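Local coordinates for protein nicastrin (Dictyostelium purpureum, PDB 4R12) that probably serves as an essential subunit of the gamma-secretase complex, which cleaves membrane proteins such as Notch receptors and APP within the bilayer, at residues M218-T224 with F267-W273; L427-Y432 with I450-I455; F489-L493 with H546-S550; L509-T513 with V539-T543. All coordinates share one frame. Numbering follows the deposited sequence.

Contact 1 of 4, residues M218-T224 with F267-W273; sequences MLPFDTT and FWNAERW
Strands 214-220 and 262-268 run parallel, with Leu219 bridged to Phe267 (CA-CA 5.4 Å) and Pro220 to Trp268 (CA-CA 4.8 Å). Backbone bonds Trp268 N to Leu219 O (2.9 Å) and Phe221 N to Trp268 O (3.0 Å) fix the register. Beyond the strand ends, Asp222 (chi1 p) aims its carboxylate at the turn of 269-273: OD1 accepts from Glu271 N (2.9 Å) and OD2 from Arg272 N (2.9 Å). A water donates to Asp222 OD2 (2.8 Å) and Thr223 O (2.6 Å) and accepts from Trp273 NE1 (2.9 Å). Arg272 NE donates to Asp222 O (3.0 Å), whereas its NH2 bonds Ser237. Glu271 uses Ser384 and Ser278. Trp268 NE1 makes a weak bond to Met218 SD (3.3 Å), a Met-aromatic contact at the ring edge. The Asp222 carboxylate thus ties 218-224 to this turn within the large lobe, of the zinc exopeptidase clan. Strands 192-203 and 319-325 continue the sheet; helix 234-252 packs on Leu219 and Phe221, and helix 500-512 on Phe221 and Phe267.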
loop_
_atom_site.group_PDB
_atom_site.type_symbol
_atom_site.label_atom_id
_atom_site.label_comp_id
_atom_site.label_asym_id
_atom_site.label_seq_id
_atom_site.Cartn_x
_atom_site.Cartn_y
_atom_site.Cartn_z
ATOM N N MET A 218 -7.951 -11.674 -4.757
ATOM C CA MET A 218 -7.111 -10.949 -3.812
ATOM C C MET A 218 -6.260 -9.890 -4.470
ATOM O O MET A 218 -6.120 -9.865 -5.703
ATOM C CB MET A 218 -6.194 -11.922 -3.084
ATOM C CG MET A 218 -5.099 -12.478 -3.982
ATOM S SD MET A 218 -4.375 -13.949 -3.226
ATOM C CE MET A 218 -2.836 -14.064 -4.144
ATOM N N LEU A 219 -5.681 -9.030 -3.635
ATOM C CA LEU A 219 -4.774 -7.992 -4.094
ATOM C C LEU A 219 -3.966 -7.480 -2.911
ATOM O O LEU A 219 -4.377 -7.632 -1.749
ATOM C CB LEU A 219 -5.532 -6.834 -4.760
ATOM C CG LEU A 219 -6.650 -6.097 -4.011
ATOM C CD1 LEU A 219 -6.113 -5.090 -2.979
ATOM C CD2 LEU A 219 -7.569 -5.390 -5.025
ATOM N N PRO A 220 -2.809 -6.875 -3.201
ATOM C CA PRO A 220 -2.045 -6.162 -2.176
ATOM C C PRO A 220 -2.530 -4.717 -2.097
ATOM O O PRO A 220 -2.461 -4.022 -3.106
ATOM C CB PRO A 220 -0.605 -6.250 -2.700
ATOM C CG PRO A 220 -0.770 -6.249 -4.203
ATOM C CD PRO A 220 -2.085 -6.956 -4.486
ATOM N N PHE A 221 -3.046 -4.262 -0.959
ATOM C CA PHE A 221 -3.550 -2.882 -0.947
ATOM C C PHE A 221 -2.549 -1.860 -0.396
ATOM O O PHE A 221 -2.749 -0.648 -0.571
ATOM C CB PHE A 221 -4.893 -2.774 -0.194
ATOM C CG PHE A 221 -4.800 -2.864 1.316
ATOM C CD1 PHE A 221 -4.675 -1.706 2.099
ATOM C CD2 PHE A 221 -4.936 -4.086 1.962
ATOM C CE1 PHE A 221 -4.637 -1.784 3.483
ATOM C CE2 PHE A 221 -4.900 -4.171 3.342
ATOM C CZ PHE A 221 -4.754 -3.016 4.108
ATOM N N ASP A 222 -1.466 -2.307 0.226
ATOM C CA ASP A 222 -0.501 -1.341 0.746
ATOM C C ASP A 222 0.387 -0.802 -0.381
ATOM O O ASP A 222 0.510 -1.412 -1.451
ATOM C CB ASP A 222 0.358 -1.948 1.868
ATOM C CG ASP A 222 1.240 -3.086 1.391
ATOM O OD1 ASP A 222 0.718 -4.019 0.753
ATOM O OD2 ASP A 222 2.465 -3.046 1.653
ATOM N N THR A 223 0.973 0.368 -0.136
ATOM C CA THR A 223 1.730 1.084 -1.148
ATOM C C THR A 223 3.080 1.534 -0.609
ATOM O O THR A 223 3.377 1.361 0.580
ATOM C CB THR A 223 0.973 2.325 -1.630
ATOM O OG1 THR A 223 0.595 3.092 -0.482
ATOM C CG2 THR A 223 -0.283 1.928 -2.428
ATOM N N THR A 224 3.894 2.126 -1.479
ATOM C CA THR A 224 5.189 2.666 -1.059
ATOM C C THR A 224 5.449 4.012 -1.702
ATOM O O THR A 224 4.825 4.367 -2.694
ATOM C CB THR A 224 6.363 1.740 -1.419
ATOM O OG1 THR A 224 6.305 1.417 -2.819
ATOM C CG2 THR A 224 6.325 0.468 -0.593
ATOM N N PHE A 267 -7.781 -8.633 0.997
ATOM C CA PHE A 267 -6.998 -7.417 0.831
ATOM C C PHE A 267 -5.762 -7.515 1.719
ATOM O O PHE A 267 -5.871 -7.300 2.931
ATOM C CB PHE A 267 -7.825 -6.171 1.213
ATOM C CG PHE A 267 -9.013 -5.916 0.307
ATOM C CD1 PHE A 267 -10.151 -6.712 0.373
ATOM C CD2 PHE A 267 -8.988 -4.872 -0.607
ATOM C CE1 PHE A 267 -11.235 -6.470 -0.466
ATOM C CE2 PHE A 267 -10.073 -4.623 -1.447
ATOM C CZ PHE A 267 -11.196 -5.410 -1.371
ATOM N N TRP A 268 -4.610 -7.866 1.137
ATOM C CA TRP A 268 -3.400 -8.160 1.922
ATOM C C TRP A 268 -2.669 -6.875 2.269
ATOM O O TRP A 268 -2.469 -6.021 1.402
ATOM C CB TRP A 268 -2.427 -9.093 1.171
ATOM C CG TRP A 268 -2.986 -10.401 0.735
ATOM C CD1 TRP A 268 -2.995 -10.900 -0.542
ATOM C CD2 TRP A 268 -3.616 -11.393 1.559
ATOM N NE1 TRP A 268 -3.592 -12.138 -0.559
ATOM C CE2 TRP A 268 -3.987 -12.462 0.717
ATOM C CE3 TRP A 268 -3.902 -11.483 2.929
ATOM C CZ2 TRP A 268 -4.626 -13.605 1.198
ATOM C CZ3 TRP A 268 -4.539 -12.620 3.397
ATOM C CH2 TRP A 268 -4.894 -13.660 2.535
ATOM N N ASN A 269 -2.255 -6.744 3.528
ATOM C CA ASN A 269 -1.508 -5.568 3.957
ATOM C C ASN A 269 -0.019 -5.896 4.086
ATOM O O ASN A 269 0.349 -7.056 4.242
ATOM C CB ASN A 269 -2.057 -5.049 5.285
ATOM C CG ASN A 269 -1.779 -3.570 5.499
ATOM O OD1 ASN A 269 -0.952 -2.971 4.802
ATOM N ND2 ASN A 269 -2.459 -2.973 6.489
ATOM N N ALA A 270 0.814 -4.864 4.004
ATOM C CA ALA A 270 2.269 -4.950 4.162
ATOM C C ALA A 270 2.944 -5.914 3.169
ATOM O O ALA A 270 4.046 -6.419 3.414
ATOM C CB ALA A 270 2.611 -5.325 5.616
ATOM N N GLU A 271 2.297 -6.136 2.025
ATOM C CA GLU A 271 2.874 -6.971 0.983
ATOM C C GLU A 271 4.112 -6.349 0.358
ATOM O O GLU A 271 4.992 -7.069 -0.112
ATOM C CB GLU A 271 1.842 -7.246 -0.121
ATOM C CG GLU A 271 0.686 -8.062 0.364
ATOM C CD GLU A 271 1.091 -9.489 0.725
ATOM O OE1 GLU A 271 1.199 -10.332 -0.182
ATOM O OE2 GLU A 271 1.308 -9.759 1.914
ATOM N N ARG A 272 4.184 -5.016 0.338
ATOM C CA ARG A 272 5.333 -4.361 -0.293
ATOM C C ARG A 272 6.593 -4.557 0.535
ATOM O O ARG A 272 7.680 -4.167 0.119
ATOM C CB ARG A 272 5.094 -2.866 -0.496
ATOM C CG ARG A 272 3.803 -2.506 -1.202
ATOM C CD ARG A 272 3.567 -3.377 -2.366
ATOM N NE ARG A 272 2.346 -3.065 -3.125
ATOM C CZ ARG A 272 2.069 -3.687 -4.265
ATOM N NH1 ARG A 272 2.919 -4.617 -4.707
ATOM N NH2 ARG A 272 0.982 -3.396 -4.960
ATOM N N TRP A 273 6.445 -5.159 1.712
ATOM C CA TRP A 273 7.581 -5.343 2.606
ATOM C C TRP A 273 7.805 -6.833 2.852
ATOM O O TRP A 273 7.857 -7.299 3.994
ATOM C CB TRP A 273 7.353 -4.565 3.905
ATOM C CG TRP A 273 7.107 -3.113 3.624
ATOM C CD1 TRP A 273 5.890 -2.489 3.525
ATOM C CD2 TRP A 273 8.095 -2.113 3.339
ATOM N NE1 TRP A 273 6.065 -1.160 3.216
ATOM C CE2 TRP A 273 7.405 -0.905 3.096
ATOM C CE3 TRP A 273 9.492 -2.122 3.266
ATOM C CZ2 TRP A 273 8.068 0.281 2.790
ATOM C CZ3 TRP A 273 10.148 -0.941 2.968
ATOM C CH2 TRP A 273 9.437 0.245 2.734
HETATM O O HOH W 1 3.368 -0.521 2.443
#

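Contact 2 of 4, residues L427-Y432 with I450-I455; sequences LNDIVY and IDKNFI
Ile450, Ile455 and Asn428 carry most of this contact, in which a helix meets the residue leading into a second helix and that helix's first turn; 327 Å² is buried, with no hydrogen bond across. Residues 427-432 are regular helix, as Val431 N to Leu427 O (2.9 Å) and Tyr432 N to Asn428 O (2.8 Å) attest. In the partner, Ile450 is extended (phi/psi -74/150) and Lys452 begins the helix. Asp451 is the N-cap: its CA-to-CB bond points away from residues 427-432, and OD1 accepts from Phe454 N (3.0 Å).

Ile450 (chi1 p, chi2 t) packs on the first turns of helix 427-441, with CG2 3.7 Å from Tyr432 CB and 3.9 Å from Val431 CG1, while its CD1 lies 3.6 Å from Asn428 CB. The closest CA atoms, those of Tyr432 and Ile450, are 6.0 Å apart. Ile455 (chi1 m, chi2 t) lies in the first turn of its helix: CG2 meets Leu427 CD2 at 3.6 Å, and CD1 lies 4.2 Å from Val431 CG2 and 3.7 Å from Asn428 OD1. Asn428 (chi1 m) borders both isoleucines.

The i, i+4 pair Leu427 and Val431, with Asn428 beside them, packs on Ile450 ahead of the N-cap and on Ile455 after it. Helix 234-252 touches Leu427 and Ile455, helix 500-512 receives Phe454, and strand 370-374 lies against Ile430.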
loop_
_atom_site.group_PDB
_atom_site.type_symbol
_atom_site.label_atom_id
_atom_site.label_comp_id
_atom_site.label_asym_id
_atom_site.label_seq_id
_atom_site.Cartn_x
_atom_site.Cartn_y
_atom_site.Cartn_z
ATOM N N LEU A 427 -12.147 2.056 -15.673
ATOM C CA LEU A 427 -12.587 1.453 -14.419
ATOM C C LEU A 427 -13.944 0.728 -14.516
ATOM O O LEU A 427 -14.073 -0.406 -14.049
ATOM C CB LEU A 427 -12.637 2.524 -13.313
ATOM C CG LEU A 427 -13.050 2.069 -11.923
ATOM C CD1 LEU A 427 -12.171 0.934 -11.437
ATOM C CD2 LEU A 427 -12.939 3.280 -10.971
ATOM N N ASN A 428 -14.943 1.362 -15.124
ATOM C CA ASN A 428 -16.262 0.739 -15.244
ATOM C C ASN A 428 -16.196 -0.623 -15.956
ATOM O O ASN A 428 -16.735 -1.624 -15.470
ATOM C CB ASN A 428 -17.219 1.666 -15.992
ATOM C CG ASN A 428 -17.693 2.850 -15.137
ATOM O OD1 ASN A 428 -17.338 2.979 -13.968
ATOM N ND2 ASN A 428 -18.507 3.715 -15.734
ATOM N N ASP A 429 -15.514 -0.638 -17.098
ATOM C CA ASP A 429 -15.301 -1.864 -17.867
ATOM C C ASP A 429 -14.605 -2.945 -17.045
ATOM O O ASP A 429 -15.047 -4.097 -17.036
ATOM C CB ASP A 429 -14.501 -1.566 -19.141
ATOM C CG ASP A 429 -15.393 -1.100 -20.288
ATOM O OD1 ASP A 429 -16.626 -1.225 -20.156
ATOM O OD2 ASP A 429 -14.865 -0.635 -21.318
ATOM N N ILE A 430 -13.532 -2.582 -16.337
ATOM C CA ILE A 430 -12.816 -3.563 -15.536
ATOM C C ILE A 430 -13.707 -4.103 -14.401
ATOM O O ILE A 430 -13.739 -5.322 -14.160
ATOM C CB ILE A 430 -11.491 -2.959 -14.990
ATOM C CG1 ILE A 430 -10.541 -2.686 -16.169
ATOM C CG2 ILE A 430 -10.831 -3.898 -13.976
ATOM C CD1 ILE A 430 -9.258 -1.908 -15.804
ATOM N N VAL A 431 -14.454 -3.219 -13.724
ATOM C CA VAL A 431 -15.364 -3.684 -12.677
ATOM C C VAL A 431 -16.440 -4.612 -13.262
ATOM O O VAL A 431 -16.725 -5.685 -12.707
ATOM C CB VAL A 431 -16.044 -2.516 -11.936
ATOM C CG1 VAL A 431 -17.062 -3.038 -10.913
ATOM C CG2 VAL A 431 -14.985 -1.653 -11.239
ATOM N N TYR A 432 -17.017 -4.214 -14.385
ATOM C CA TYR A 432 -18.025 -5.054 -15.029
ATOM C C TYR A 432 -17.465 -6.414 -15.428
ATOM O O TYR A 432 -18.064 -7.464 -15.137
ATOM C CB TYR A 432 -18.617 -4.371 -16.266
ATOM C CG TYR A 432 -19.589 -5.298 -16.966
ATOM C CD1 TYR A 432 -20.842 -5.545 -16.416
ATOM C CD2 TYR A 432 -19.236 -5.973 -18.140
ATOM C CE1 TYR A 432 -21.746 -6.409 -17.026
ATOM C CE2 TYR A 432 -20.136 -6.848 -18.756
ATOM C CZ TYR A 432 -21.390 -7.063 -18.188
ATOM O OH TYR A 432 -22.298 -7.922 -18.765
ATOM N N ILE A 450 -23.109 -2.753 -12.685
ATOM C CA ILE A 450 -22.105 -2.197 -11.770
ATOM C C ILE A 450 -22.689 -1.024 -10.988
ATOM O O ILE A 450 -23.574 -0.324 -11.461
ATOM C CB ILE A 450 -20.822 -1.751 -12.487
ATOM C CG1 ILE A 450 -21.098 -0.630 -13.489
ATOM C CG2 ILE A 450 -20.186 -2.941 -13.200
ATOM C CD1 ILE A 450 -19.820 -0.029 -14.076
ATOM N N ASP A 451 -22.197 -0.820 -9.774
ATOM C CA ASP A 451 -22.716 0.247 -8.941
ATOM C C ASP A 451 -21.913 1.514 -9.226
ATOM O O ASP A 451 -20.887 1.770 -8.597
ATOM C CB ASP A 451 -22.653 -0.162 -7.466
ATOM C CG ASP A 451 -23.373 0.816 -6.551
ATOM O OD1 ASP A 451 -23.448 2.009 -6.890
ATOM O OD2 ASP A 451 -23.843 0.386 -5.482
ATOM N N LYS A 452 -22.401 2.310 -10.173
ATOM C CA LYS A 452 -21.666 3.483 -10.634
ATOM C C LYS A 452 -21.629 4.569 -9.574
ATOM O O LYS A 452 -20.653 5.288 -9.481
ATOM C CB LYS A 452 -22.271 4.028 -11.927
ATOM C CG LYS A 452 -21.992 3.132 -13.140
ATOM C CD LYS A 452 -22.557 3.732 -14.425
ATOM C CE LYS A 452 -22.277 2.810 -15.621
ATOM N NZ LYS A 452 -22.871 3.341 -16.869
ATOM N N ASN A 453 -22.690 4.683 -8.777
ATOM C CA ASN A 453 -22.701 5.689 -7.710
ATOM C C ASN A 453 -21.546 5.423 -6.743
ATOM O O ASN A 453 -20.807 6.331 -6.365
ATOM C CB ASN A 453 -24.041 5.689 -6.956
ATOM C CG ASN A 453 -24.126 6.809 -5.909
ATOM O OD1 ASN A 453 -24.416 7.961 -6.242
ATOM N ND2 ASN A 453 -23.872 6.470 -4.651
ATOM N N PHE A 454 -21.386 4.164 -6.357
ATOM C CA PHE A 454 -20.304 3.749 -5.470
ATOM C C PHE A 454 -18.907 3.957 -6.099
ATOM O O PHE A 454 -17.986 4.488 -5.448
ATOM C CB PHE A 454 -20.511 2.278 -5.088
ATOM C CG PHE A 454 -19.470 1.724 -4.162
ATOM C CD1 PHE A 454 -19.621 1.826 -2.786
ATOM C CD2 PHE A 454 -18.348 1.059 -4.668
ATOM C CE1 PHE A 454 -18.669 1.296 -1.932
ATOM C CE2 PHE A 454 -17.396 0.531 -3.819
ATOM C CZ PHE A 454 -17.555 0.639 -2.448
ATOM N N ILE A 455 -18.752 3.543 -7.351
ATOM C CA ILE A 455 -17.490 3.734 -8.091
ATOM C C ILE A 455 -17.092 5.218 -8.099
ATOM O O ILE A 455 -15.948 5.582 -7.786
ATOM C CB ILE A 455 -17.607 3.194 -9.575
ATOM C CG1 ILE A 455 -17.698 1.659 -9.590
ATOM C CG2 ILE A 455 -16.428 3.660 -10.430
ATOM C CD1 ILE A 455 -18.180 1.056 -10.943
#

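Contact 3 of 4, residues F489-L493 with H546-S550; sequences FGTSL and HNALS
Phe489 lays one face of its ring over Leu549: Leu549 CD2 stands 4.2 Å from the ring centroid and 12° off the normal, a CH-pi contact, and Phe489 CD1 is 4.0 Å from Leu549 CB. Rotamers t (chi2 80°) for Phe489 and t,p for Leu549 bring the two together, with CA atoms 6.8 Å apart. At the ring edge, Phe489 CZ lies 3.3 Å from Asn547 OD1, an oxygen that accepts from Gln198. No direct hydrogen bond joins the segments. Instead a water donates to Leu493 O (2.8 Å) and accepts from Asn547 ND2 (2.8 Å), which also bonds the hydroxyl of Tyr280.

After Phe489, Gly490 takes phi/psi 149/-179, angles at which a CB would clash with the preceding carbonyl. The chain then turns a corner at Thr491 and returns, so that Leu493 CD2 (rotamer m,t) reaches Leu549 CD2 at 3.8 Å. This corner brings Phe489 and Leu493 to the same Leu549 side chain.

Here the loop between helix 452-463 and strand 495-496 packs on the end of strand 542-548; strand 192-203 pairs with the latter and touches Phe489, and Trp562 of strand 561-564 lies against both Phe489 and Leu549.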
loop_
_atom_site.group_PDB
_atom_site.type_symbol
_atom_site.label_atom_id
_atom_site.label_comp_id
_atom_site.label_asym_id
_atom_site.label_seq_id
_atom_site.Cartn_x
_atom_site.Cartn_y
_atom_site.Cartn_z
ATOM N N PHE A 489 3.232 -2.432 12.715
ATOM C CA PHE A 489 2.287 -3.444 13.142
ATOM C C PHE A 489 1.660 -3.137 14.493
ATOM O O PHE A 489 0.465 -3.350 14.689
ATOM C CB PHE A 489 2.954 -4.815 13.205
ATOM C CG PHE A 489 2.056 -5.888 13.737
ATOM C CD1 PHE A 489 1.109 -6.480 12.917
ATOM C CD2 PHE A 489 2.133 -6.285 15.067
ATOM C CE1 PHE A 489 0.258 -7.459 13.408
ATOM C CE2 PHE A 489 1.293 -7.270 15.568
ATOM C CZ PHE A 489 0.355 -7.859 14.743
ATOM N N GLY A 490 2.473 -2.656 15.425
ATOM C CA GLY A 490 2.028 -2.443 16.794
ATOM C C GLY A 490 3.191 -2.638 17.742
ATOM O O GLY A 490 4.304 -2.924 17.302
ATOM N N THR A 491 2.945 -2.488 19.043
ATOM C CA THR A 491 4.009 -2.630 20.037
ATOM C C THR A 491 4.153 -4.059 20.545
ATOM O O THR A 491 5.161 -4.403 21.162
ATOM C CB THR A 491 3.773 -1.704 21.232
ATOM O OG1 THR A 491 2.400 -1.789 21.630
ATOM C CG2 THR A 491 4.068 -0.267 20.844
ATOM N N SER A 492 3.136 -4.880 20.292
ATOM C CA SER A 492 3.168 -6.303 20.626
ATOM C C SER A 492 2.095 -7.038 19.827
ATOM O O SER A 492 1.361 -6.423 19.064
ATOM C CB SER A 492 2.940 -6.526 22.120
ATOM O OG SER A 492 1.564 -6.395 22.436
ATOM N N LEU A 493 1.984 -8.347 20.021
ATOM C CA LEU A 493 0.944 -9.117 19.348
ATOM C C LEU A 493 -0.445 -8.831 19.919
ATOM O O LEU A 493 -1.459 -9.182 19.318
ATOM C CB LEU A 493 1.260 -10.612 19.432
ATOM C CG LEU A 493 2.404 -11.056 18.521
ATOM C CD1 LEU A 493 2.865 -12.475 18.857
ATOM C CD2 LEU A 493 1.965 -10.956 17.056
ATOM N N HIS A 546 -6.797 -9.745 9.804
ATOM C CA HIS A 546 -5.741 -10.705 10.133
ATOM C C HIS A 546 -4.362 -10.036 10.172
ATOM O O HIS A 546 -4.062 -9.176 9.332
ATOM C CB HIS A 546 -5.711 -11.867 9.138
ATOM C CG HIS A 546 -5.118 -13.112 9.717
ATOM N ND1 HIS A 546 -5.891 -14.127 10.240
ATOM C CD2 HIS A 546 -3.830 -13.479 9.912
ATOM C CE1 HIS A 546 -5.103 -15.080 10.708
ATOM N NE2 HIS A 546 -3.847 -14.710 10.525
ATOM N N ASN A 547 -3.547 -10.420 11.156
ATOM C CA ASN A 547 -2.178 -9.925 11.289
ATOM C C ASN A 547 -1.370 -10.020 9.988
ATOM O O ASN A 547 -1.390 -11.051 9.315
ATOM C CB ASN A 547 -1.407 -10.712 12.356
ATOM C CG ASN A 547 -1.835 -10.391 13.780
ATOM O OD1 ASN A 547 -2.528 -9.403 14.054
ATOM N ND2 ASN A 547 -1.380 -11.219 14.706
ATOM N N ALA A 548 -0.655 -8.952 9.662
ATOM C CA ALA A 548 0.300 -8.953 8.562
ATOM C C ALA A 548 1.640 -8.530 9.149
ATOM O O ALA A 548 1.861 -7.353 9.433
ATOM C CB ALA A 548 -0.144 -8.021 7.445
ATOM N N LEU A 549 2.513 -9.515 9.346
ATOM C CA LEU A 549 3.724 -9.364 10.144
ATOM C C LEU A 549 4.723 -10.438 9.746
ATOM O O LEU A 549 4.356 -11.597 9.554
ATOM C CB LEU A 549 3.409 -9.467 11.647
ATOM C CG LEU A 549 4.573 -9.446 12.657
ATOM C CD1 LEU A 549 5.233 -8.078 12.705
ATOM C CD2 LEU A 549 4.117 -9.861 14.062
ATOM N N SER A 550 5.982 -10.044 9.614
ATOM C CA SER A 550 7.031 -10.977 9.227
ATOM C C SER A 550 7.093 -12.148 10.189
ATOM O O SER A 550 6.924 -11.977 11.395
ATOM C CB SER A 550 8.389 -10.276 9.181
ATOM O OG SER A 550 9.418 -11.199 8.850
HETATM O O HOH W 2 -2.294 -10.939 17.328
#

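Contact 4 of 4, residues L509-T513 with V539-T543; sequences LYSIT and VSSNT
An inverse gamma turn centred on Asn542 (phi/psi -83/61), where the chain passes from the sheet of strand 536-540 to that of strand 542-548, meets the C-terminal end of helix 500-512; a weak bond from Thr543 N to Ser541 O (2.9 Å) closes the turn. Tyr510 (chi1 t) extends along this segment. Its OH donates to Val539 O (2.7 Å), CE1 touches Val539 CG1 (4.0 Å), and Ser541 CB sits over the ring, 3.5 Å from the centroid and 7° off the normal, in a CH-pi contact. The CA atoms of Tyr510 and Thr543 are 5.3 Å apart.

Tyr510 also leads toward the disulfide-bearing three-stranded antiparallel sheet of 516-522, 536-540 and 532-534: its side chain touches Leu532 and lies about 7 Å from a calcium ion at the site of Asp525, Cys528 and Ser531. The helix end itself is tied by hydroxyls. Ser541 OG donates to Tyr510 O (3.0 Å), and Thr513, the first residue to leave helical angles, donates through OG1 to Leu509 O (2.7 Å). Thr513 OG1 and Thr543 OG1 both bond Ser202 of strand 192-203. A water bridges the segments, donating to Thr513 O (2.7 Å) and accepting from Asn542 N (3.0 Å).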
loop_
_atom_site.group_PDB
_atom_site.type_symbol
_atom_site.label_atom_id
_atom_site.label_comp_id
_atom_site.label_asym_id
_atom_site.label_seq_id
_atom_site.Cartn_x
_atom_site.Cartn_y
_atom_site.Cartn_z
ATOM N N LEU A 509 -15.699 -2.669 3.685
ATOM C CA LEU A 509 -15.842 -4.050 3.205
ATOM C C LEU A 509 -16.837 -4.820 4.074
ATOM O O LEU A 509 -17.685 -5.546 3.562
ATOM C CB LEU A 509 -14.487 -4.776 3.204
ATOM C CG LEU A 509 -14.445 -6.238 2.729
ATOM C CD1 LEU A 509 -14.998 -6.355 1.320
ATOM C CD2 LEU A 509 -13.027 -6.790 2.770
ATOM N N TYR A 510 -16.698 -4.669 5.389
ATOM C CA TYR A 510 -17.610 -5.296 6.345
ATOM C C TYR A 510 -19.058 -4.903 6.025
ATOM O O TYR A 510 -19.947 -5.752 5.955
ATOM C CB TYR A 510 -17.237 -4.885 7.776
ATOM C CG TYR A 510 -17.965 -5.643 8.873
ATOM C CD1 TYR A 510 -19.280 -5.322 9.226
ATOM C CD2 TYR A 510 -17.335 -6.681 9.565
ATOM C CE1 TYR A 510 -19.945 -6.021 10.228
ATOM C CE2 TYR A 510 -17.995 -7.386 10.568
ATOM C CZ TYR A 510 -19.296 -7.050 10.896
ATOM O OH TYR A 510 -19.955 -7.742 11.889
ATOM N N SER A 511 -19.286 -3.611 5.809
ATOM C CA SER A 511 -20.626 -3.113 5.542
ATOM C C SER A 511 -21.196 -3.616 4.210
ATOM O O SER A 511 -22.354 -4.034 4.151
ATOM C CB SER A 511 -20.626 -1.577 5.562
ATOM O OG SER A 511 -21.909 -1.087 5.235
ATOM N N ILE A 512 -20.390 -3.586 3.146
ATOM C CA ILE A 512 -20.906 -3.943 1.823
ATOM C C ILE A 512 -21.323 -5.410 1.772
ATOM O O ILE A 512 -22.254 -5.791 1.064
ATOM C CB ILE A 512 -19.857 -3.691 0.729
ATOM C CG1 ILE A 512 -19.683 -2.199 0.493
ATOM C CG2 ILE A 512 -20.269 -4.345 -0.587
ATOM C CD1 ILE A 512 -18.431 -1.964 -0.385
ATOM N N THR A 513 -20.634 -6.231 2.547
ATOM C CA THR A 513 -20.862 -7.667 2.512
ATOM C C THR A 513 -21.780 -8.155 3.638
ATOM O O THR A 513 -21.922 -9.355 3.842
ATOM C CB THR A 513 -19.521 -8.423 2.588
ATOM O OG1 THR A 513 -18.825 -8.021 3.769
ATOM C CG2 THR A 513 -18.637 -8.102 1.366
ATOM N N VAL A 539 -24.429 -4.787 12.999
ATOM C CA VAL A 539 -24.326 -5.286 11.633
ATOM C C VAL A 539 -23.501 -6.564 11.611
ATOM O O VAL A 539 -22.430 -6.643 12.216
ATOM C CB VAL A 539 -23.695 -4.230 10.695
ATOM C CG1 VAL A 539 -23.611 -4.745 9.265
ATOM C CG2 VAL A 539 -24.496 -2.927 10.758
ATOM N N SER A 540 -24.013 -7.570 10.914
ATOM C CA SER A 540 -23.342 -8.860 10.857
ATOM C C SER A 540 -22.738 -9.070 9.477
ATOM O O SER A 540 -23.412 -8.897 8.469
ATOM C CB SER A 540 -24.321 -9.980 11.190
ATOM O OG SER A 540 -24.812 -9.832 12.511
ATOM N N SER A 541 -21.467 -9.441 9.452
ATOM C CA SER A 541 -20.746 -9.709 8.201
ATOM C C SER A 541 -19.605 -10.681 8.447
ATOM O O SER A 541 -18.917 -10.588 9.465
ATOM C CB SER A 541 -20.193 -8.410 7.603
ATOM O OG SER A 541 -19.469 -8.652 6.405
ATOM N N ASN A 542 -19.389 -11.584 7.496
ATOM C CA ASN A 542 -18.280 -12.537 7.539
ATOM C C ASN A 542 -16.993 -11.896 7.011
ATOM O O ASN A 542 -16.404 -12.349 6.024
ATOM C CB ASN A 542 -18.637 -13.795 6.734
ATOM C CG ASN A 542 -17.791 -14.992 7.108
ATOM O OD1 ASN A 542 -17.082 -14.977 8.109
ATOM N ND2 ASN A 542 -17.869 -16.039 6.305
ATOM N N THR A 543 -16.573 -10.836 7.696
ATOM C CA THR A 543 -15.423 -10.018 7.307
ATOM C C THR A 543 -14.487 -9.898 8.497
ATOM O O THR A 543 -14.940 -9.668 9.616
ATOM C CB THR A 543 -15.878 -8.616 6.853
ATOM O OG1 THR A 543 -16.730 -8.744 5.709
ATOM C CG2 THR A 543 -14.683 -7.709 6.508
HETATM O O HOH W 3 -20.867 -11.627 4.925
#

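Measured from contact centre to chain centre, contact 1 lies deepest at about 5 Å, buried contact 3 at about 16 Å, and contacts 2 and 4 at about 22 Å; contact 4 is buried, while contact 2 reaches the surface. Contacts 1, 3 and 4 reach the large mixed sheet. Contacts 3 and 4 share strand 542-548, with contact 4 nested in the loop that contact 3 closes. Chemistry differs too: backbone and carboxylate bonds in contact 1, hydroxyls in contact 4, apolar packing with one water bridge in contact 3, mainly apolar packing edged by Asn428 in contact 2. Leu509 CD2 meets Phe267 CE1 at 3.7 Å. Ile512 CD1 meets Phe454 CZ at 3.4 Å. Asn269 O meets Ala548 CB at 3.4 Å.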